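Local atomic coordinates of leucyl aminopeptidase (Trypanosoma brucei brucei, PDB entry 5NSM), a protein that probably removes leucine and other residues from the N termini of peptides, as a metal-dependent aminopeptidase of the M17 family that assembles from six chains. Residues K289-D294 / D371-I376; D121-L126 / A154-R159; A317-G322 / L335-C340. All coordinates share one frame; numbering follows the deposited sequence.

Contacts 1 and 3 lie in the catalytic part of the chain. Contact 1 holds the two manganese ions and a bicarbonate. Contact 3 packs a helix on the sheet that carries part of that site. Their centres are 15 Å apart, and they touch through a probable hydrogen bond from Gly290 N to Cys340 O (2.8 Å). Both segments of contact 3 fall in the chain between those of contact 1. Contact 2 belongs to the N-terminal family region. Its centre is 29 Å from that of contact 1 and 23 Å from that of contact 3. Its nearest atoms are about 17 Å from contact 1, so it takes no part in the metal site.

Contact 1: residues K289-D294 / D371-I376; sequences KGIVYD and DAEGRI. With MN (manganese (II) ion), chain N; MN (manganese (II) ion), chain O; BCT (bicarbonate ion), chain M.
Lys289 and Gly374 bring the two backbones to 6.2 Å between CA atoms, where strand 283-291 passes helix 374-387. Two manganese ions link the side chains. Lys289 has its CG anti to the backbone N (chi1 176°) and is extended to the tip. Its CE passes Gly374 CA at 3.6 Å, and its NZ then meets the chain O manganese at 2.0 Å. The side chains of Asp294 and Glu373 run in from opposite directions and meet at the ions. Asp294 OD2 lies 2.0 Å from each manganese and bridges them. Glu373 bridges with both oxygens, OE1 to the chain O ion and OE2 to the chain N ion. The two carboxylate planes stand 74° apart. The ions are thereby held close together. Asp371 grips the chain N manganese twice, through OD1 and its backbone O. Water 1 and Asp312 complete the ligands of the other ion. Acceptor oxygens crowd closely here, and the metal charges probably offset their repulsion. Asn344 bonds Asp294 OD1, and Lys301 forms a salt bridge with Asp371 OD2, so second-shell groups fix both carboxylates. Ile291 CG1 packs at 4.0 Å on Glu373 CG and gives the bridging glutamate an apolar side. Beside the metals, bicarbonate O1 takes a hydrogen bond from Gly374 N at 2.7 Å. Bicarbonate O2 receives Arg375 N and also Arg375 NE, the latter at 2.8 Å. The anion may come from the crystallisation liquor, but it lies where related leucyl aminopeptidases bind bicarbonate, which is thought to act there as general base. Together, the Asn-Thr-Asp-Ala-Glu-Gly-Arg sequence that ends at Arg375, the metal-binding lysine and the paired ions identify the two-metal active site of M17 leucyl aminopeptidases.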
# COMPACT_ATOMS: atom_id res chain seq x y z
N LYS A 289 2.65 28.60 13.98
CA LYS A 289 1.68 27.50 13.69
C LYS A 289 1.42 26.80 15.01
O LYS A 289 2.28 26.13 15.55
CB LYS A 289 2.21 26.49 12.65
CG LYS A 289 1.32 25.28 12.36
CD LYS A 289 1.94 24.25 11.43
CE LYS A 289 1.04 23.02 11.27
NZ LYS A 289 1.49 21.81 10.51
N GLY A 290 0.22 26.98 15.52
CA GLY A 290 -0.21 26.35 16.78
C GLY A 290 -1.25 25.25 16.58
O GLY A 290 -2.32 25.29 17.13
N ILE A 291 -0.89 24.28 15.77
CA ILE A 291 -1.76 23.12 15.54
C ILE A 291 -1.51 22.14 16.69
O ILE A 291 -0.57 21.37 16.74
CB ILE A 291 -1.60 22.45 14.17
CG1 ILE A 291 -1.92 23.45 13.07
CG2 ILE A 291 -2.51 21.23 14.07
CD1 ILE A 291 -3.33 24.01 13.07
N VAL A 292 -2.40 22.26 17.63
CA VAL A 292 -2.38 21.55 18.91
C VAL A 292 -2.41 20.01 18.74
O VAL A 292 -1.85 19.25 19.52
CB VAL A 292 -3.51 22.20 19.71
CG1 VAL A 292 -4.36 21.23 20.42
CG2 VAL A 292 -2.92 23.25 20.64
N TYR A 293 -3.10 19.60 17.69
CA TYR A 293 -3.03 18.23 17.18
C TYR A 293 -3.47 18.19 15.71
O TYR A 293 -4.47 18.80 15.35
CB TYR A 293 -3.90 17.29 18.01
CG TYR A 293 -3.68 15.81 17.76
CD1 TYR A 293 -2.51 15.18 18.18
CD2 TYR A 293 -4.63 15.04 17.12
CE1 TYR A 293 -2.31 13.82 17.96
CE2 TYR A 293 -4.44 13.67 16.92
CZ TYR A 293 -3.28 13.07 17.34
OH TYR A 293 -3.08 11.73 17.14
N ASP A 294 -2.67 17.52 14.89
CA ASP A 294 -2.85 17.41 13.41
C ASP A 294 -3.22 15.98 13.13
O ASP A 294 -2.35 15.13 12.96
CB ASP A 294 -1.55 17.83 12.63
CG ASP A 294 -1.77 18.10 11.13
OD1 ASP A 294 -2.91 17.86 10.71
OD2 ASP A 294 -0.82 18.54 10.35
N ASP A 371 -4.82 18.09 5.16
CA ASP A 371 -3.64 17.82 5.99
C ASP A 371 -2.47 18.79 5.75
O ASP A 371 -1.48 18.78 6.53
CB ASP A 371 -3.12 16.41 5.83
CG ASP A 371 -2.17 16.01 6.93
OD1 ASP A 371 -2.00 16.77 7.95
OD2 ASP A 371 -1.61 14.92 6.80
N ALA A 372 -2.65 19.61 4.73
CA ALA A 372 -1.86 20.84 4.48
C ALA A 372 -2.57 22.06 5.08
O ALA A 372 -2.87 23.05 4.42
CB ALA A 372 -1.63 21.03 2.99
N GLU A 373 -2.79 21.96 6.36
CA GLU A 373 -3.57 22.93 7.18
C GLU A 373 -2.73 24.11 7.70
O GLU A 373 -3.23 25.17 7.97
CB GLU A 373 -4.20 22.19 8.37
CG GLU A 373 -3.32 21.93 9.60
CD GLU A 373 -2.16 20.93 9.46
OE1 GLU A 373 -1.17 21.07 10.28
OE2 GLU A 373 -2.26 19.95 8.64
N GLY A 374 -1.45 23.85 7.90
CA GLY A 374 -0.55 24.79 8.55
C GLY A 374 -0.34 26.05 7.74
O GLY A 374 -0.43 27.16 8.25
N ARG A 375 -0.14 25.87 6.44
CA ARG A 375 0.03 27.02 5.54
C ARG A 375 -1.21 27.89 5.53
O ARG A 375 -1.14 29.10 5.38
CB ARG A 375 0.41 26.58 4.14
CG ARG A 375 -0.66 25.81 3.39
CD ARG A 375 -0.08 25.08 2.20
NE ARG A 375 0.89 24.04 2.58
CZ ARG A 375 1.51 23.23 1.76
NH1 ARG A 375 1.27 23.28 0.46
NH2 ARG A 375 2.40 22.36 2.23
N ILE A 376 -2.36 27.26 5.71
CA ILE A 376 -3.63 27.98 5.72
C ILE A 376 -3.76 28.85 6.97
O ILE A 376 -4.05 30.03 6.88
CB ILE A 376 -4.85 27.05 5.60
CG1 ILE A 376 -4.87 26.41 4.22
CG2 ILE A 376 -6.16 27.85 5.81
CD1 ILE A 376 -5.92 25.33 4.03
MN MN N . -1.08 18.44 8.40
MN MN O . 0.37 20.14 10.52
C BCT M . 0.95 22.34 5.92
O1 BCT M . 0.47 22.17 7.09
O2 BCT M . 0.75 23.37 5.26
O3 BCT M . 1.69 21.42 5.33
O HOH W 1 2.06 18.98 10.50

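Contact 2: residues D121-L126 / A154-R159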
# COMPACT_ATOMS: atom_id res chain seq x y z
N ASP A 121 25.07 20.40 20.54
CA ASP A 121 24.37 19.11 20.32
C ASP A 121 25.02 17.96 21.12
O ASP A 121 24.34 17.15 21.70
CB ASP A 121 24.32 18.75 18.81
CG ASP A 121 25.72 18.59 18.19
OD1 ASP A 121 26.51 19.59 18.21
OD2 ASP A 121 26.04 17.47 17.72
N VAL A 122 26.34 17.93 21.14
CA VAL A 122 27.07 16.88 21.87
C VAL A 122 27.08 17.17 23.36
O VAL A 122 26.93 16.28 24.18
CB VAL A 122 28.49 16.63 21.36
CG1 VAL A 122 29.15 15.52 22.17
CG2 VAL A 122 28.43 16.21 19.90
N VAL A 123 27.21 18.43 23.69
CA VAL A 123 27.12 18.85 25.10
C VAL A 123 25.82 18.31 25.72
O VAL A 123 25.83 17.72 26.80
CB VAL A 123 27.19 20.39 25.28
CG1 VAL A 123 26.89 20.81 26.72
CG2 VAL A 123 28.56 20.89 24.87
N THR A 124 24.71 18.55 25.05
CA THR A 124 23.40 18.07 25.51
C THR A 124 23.41 16.55 25.75
O THR A 124 22.98 16.07 26.80
CB THR A 124 22.28 18.40 24.51
OG1 THR A 124 22.10 19.81 24.50
CG2 THR A 124 20.95 17.73 24.90
N ALA A 125 23.91 15.81 24.78
CA ALA A 125 23.94 14.32 24.87
C ALA A 125 24.86 13.82 26.00
O ALA A 125 24.54 12.86 26.70
CB ALA A 125 24.32 13.68 23.54
N LEU A 126 25.98 14.50 26.17
CA LEU A 126 26.96 14.15 27.24
C LEU A 126 26.38 14.35 28.65
O LEU A 126 26.48 13.48 29.51
CB LEU A 126 28.24 14.96 27.13
CG LEU A 126 29.10 14.66 25.91
CD1 LEU A 126 30.22 15.69 25.81
CD2 LEU A 126 29.65 13.26 25.95
N ALA A 154 24.03 27.27 27.47
CA ALA A 154 22.86 27.47 28.36
C ALA A 154 21.62 26.73 27.85
O ALA A 154 20.98 25.99 28.60
CB ALA A 154 22.52 28.94 28.51
N ALA A 155 21.35 26.91 26.57
CA ALA A 155 20.24 26.23 25.92
C ALA A 155 20.44 24.71 25.82
O ALA A 155 19.52 23.94 26.03
CB ALA A 155 20.02 26.81 24.54
N ALA A 156 21.67 24.31 25.55
CA ALA A 156 22.05 22.89 25.46
C ALA A 156 21.80 22.10 26.75
O ALA A 156 21.26 20.98 26.74
CB ALA A 156 23.51 22.73 25.08
N VAL A 157 22.20 22.72 27.86
CA VAL A 157 21.97 22.14 29.21
C VAL A 157 20.47 22.19 29.62
O VAL A 157 19.96 21.30 30.26
CB VAL A 157 22.85 22.82 30.28
CG1 VAL A 157 22.52 22.27 31.66
CG2 VAL A 157 24.31 22.58 29.96
N ALA A 158 19.80 23.27 29.29
CA ALA A 158 18.35 23.40 29.55
C ALA A 158 17.54 22.27 28.89
O ALA A 158 16.57 21.78 29.42
CB ALA A 158 17.85 24.74 29.05
N ARG A 159 18.02 21.89 27.72
CA ARG A 159 17.47 20.78 26.85
C ARG A 159 17.69 19.39 27.36
O ARG A 159 17.04 18.45 26.93
CB ARG A 159 18.22 20.74 25.51
CG ARG A 159 17.47 21.24 24.34
CD ARG A 159 18.29 21.04 23.06
NE ARG A 159 19.05 22.23 22.68
CZ ARG A 159 18.52 23.41 22.39
NH1 ARG A 159 17.20 23.61 22.46
NH2 ARG A 159 19.30 24.41 22.03
O HOH W 2 21.47 20.95 21.87
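Thr124 and Ala156 meet where helix 120-131 crosses helix 150-158. The local axes come within 8.3 Å of each other and cross at -34°, with both helices running in broadly the same direction. The CA atoms of Thr124 and Ala156 are 5.0 Å apart, which the small alanine side chain allows. Thr124 gives up the most surface. Its OG1 lies beside the backbone N and anti to the carbonyl carbon (chi1 -68°), which brings the hydroxyl across to the other helix. There it donates to Ala156 O at 2.7 Å. The bond comes in from the side of the carbonyl, with a C=O...OG1 angle of 105°, and OG1 is tilted out of the carbonyl plane. The same OG1 also touches Ala156 CB at 3.3 Å, so the hydroxyl is packed against the alanine as well as bonded to its carbonyl. The methyl of Thr124, CG2, rests 4.1 Å from Arg159 CB. Ala156 points its CB at the first helix and also meets Val123, whose CG1 lies 4.2 Å away. Val123 packs on Val107 of strand 99-107 as well, which ties the helix pair to the sheet of this domain. Arg159 joins through water 2. The water accepts from Arg159 NE at 2.9 Å and donates to Thr124 OG1. The guanidinium has the backbone O of Ala155 above one face, while its NH groups bond Thr507 O and Glu437. Thr124 OG1 has a further hydrogen bond with Pro120 O in its own helix. A hydroxyl has one proton, so the two carbonyls Ala156 O and Pro120 O presumably compete for it. The helices are therefore joined by a polar link among alanine and valine side chains, and the hydroxyl is supplied with partners on both helices and from the water.

Contact 3: residues A317-G322 / L335-C340; sequences AAVFCG and LSCTLC
A beta-alpha-beta crossover joins the parallel neighbouring strands 283-291 and 334-344 of the catalytic domain, and this contact packs its helix 314-328 on the second strand. The local axes of helix and strand run roughly antiparallel, at 152°, and come within 8.5 Å of each other. Val319 and Cys337 make the centre of it. Cys337 SG stands anti to the backbone N (chi1 177°), which carries the sulfur toward the helix, to Val319 CG1 at 3.1 Å. Val319 has an unusual chi1 of 126°, so the placing of CG1, and with it this short distance to the sulfur, is uncertain. The sulfur lies 3.6 Å from Val319 O as well. Leu339 reaches in two residues further along the strand. Its CD2 branch sits in the angle between two helix side chains, 4.0 Å from Val319 CG1 and 4.1 Å from Phe320 CB. Val319 and Leu339 run past each other in opposite directions. The contact is wholly buried and apolar, with no hydrogen bond across it. Phe320 extends the same surface to Leu272 of strand 268-274, and Phe323 of the same helix also covers Cys337. Ala317 and Cys321 instead face helix 196-214. The helix thus lies between the sheet and helices 196-214 and 511-519. In the sheet, strand 334-344 runs between strands 268-274 and 283-291.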
# COMPACT_ATOMS: atom_id res chain seq x y z
N ALA A 317 4.81 27.49 20.10
CA ALA A 317 5.56 27.45 21.35
C ALA A 317 6.87 28.27 21.23
O ALA A 317 7.23 29.01 22.14
CB ALA A 317 5.87 26.02 21.77
N ALA A 318 7.57 28.08 20.12
CA ALA A 318 8.89 28.70 19.89
C ALA A 318 8.83 30.23 19.88
O ALA A 318 9.58 30.93 20.53
CB ALA A 318 9.47 28.23 18.57
N VAL A 319 7.87 30.68 19.12
CA VAL A 319 7.56 32.07 18.95
C VAL A 319 7.02 32.69 20.28
O VAL A 319 7.37 33.80 20.68
CB VAL A 319 6.60 32.17 17.75
CG1 VAL A 319 5.32 32.90 18.04
CG2 VAL A 319 7.33 32.68 16.54
N PHE A 320 6.18 31.94 20.97
CA PHE A 320 5.64 32.38 22.27
C PHE A 320 6.76 32.58 23.29
O PHE A 320 6.78 33.57 24.02
CB PHE A 320 4.61 31.39 22.81
CG PHE A 320 4.07 31.75 24.17
CD1 PHE A 320 3.38 32.91 24.36
CD2 PHE A 320 4.21 30.87 25.23
CE1 PHE A 320 2.86 33.23 25.60
CE2 PHE A 320 3.70 31.18 26.48
CZ PHE A 320 3.02 32.36 26.66
N CYS A 321 7.64 31.60 23.38
CA CYS A 321 8.70 31.60 24.41
C CYS A 321 9.83 32.56 24.05
O CYS A 321 10.50 33.09 24.91
CB CYS A 321 9.24 30.21 24.66
SG CYS A 321 8.00 29.06 25.33
N GLY A 322 10.04 32.77 22.77
CA GLY A 322 10.98 33.81 22.30
C GLY A 322 10.49 35.19 22.69
O GLY A 322 11.25 36.05 23.13
N LEU A 335 7.63 44.04 19.44
CA LEU A 335 7.16 42.71 19.01
C LEU A 335 5.67 42.55 19.01
O LEU A 335 4.97 43.02 19.91
CB LEU A 335 7.71 41.61 19.92
CG LEU A 335 9.19 41.23 19.79
CD1 LEU A 335 9.56 40.25 20.90
CD2 LEU A 335 9.44 40.59 18.44
N SER A 336 5.19 41.88 17.98
CA SER A 336 3.87 41.21 18.03
C SER A 336 4.15 39.72 17.91
O SER A 336 5.16 39.30 17.35
CB SER A 336 2.93 41.67 16.94
OG SER A 336 3.39 41.30 15.66
N CYS A 337 3.29 38.95 18.53
CA CYS A 337 3.41 37.48 18.52
C CYS A 337 2.01 36.92 18.33
O CYS A 337 1.19 36.94 19.25
CB CYS A 337 4.04 36.93 19.79
SG CYS A 337 4.11 35.13 19.84
N THR A 338 1.76 36.43 17.13
CA THR A 338 0.45 35.90 16.76
C THR A 338 0.48 34.36 16.76
O THR A 338 1.23 33.73 16.03
CB THR A 338 -0.01 36.47 15.43
OG1 THR A 338 -0.22 37.88 15.59
CG2 THR A 338 -1.31 35.85 14.99
N LEU A 339 -0.33 33.77 17.62
CA LEU A 339 -0.43 32.34 17.75
C LEU A 339 -1.64 31.89 16.97
O LEU A 339 -2.77 32.26 17.27
CB LEU A 339 -0.57 31.89 19.21
CG LEU A 339 0.48 32.43 20.17
CD1 LEU A 339 0.15 31.97 21.58
CD2 LEU A 339 1.88 31.97 19.79
N CYS A 340 -1.39 31.03 15.99
CA CYS A 340 -2.47 30.47 15.15
C CYS A 340 -2.92 29.12 15.70
O CYS A 340 -2.33 28.09 15.38
CB CYS A 340 -2.00 30.33 13.72
SG CYS A 340 -1.33 31.86 13.06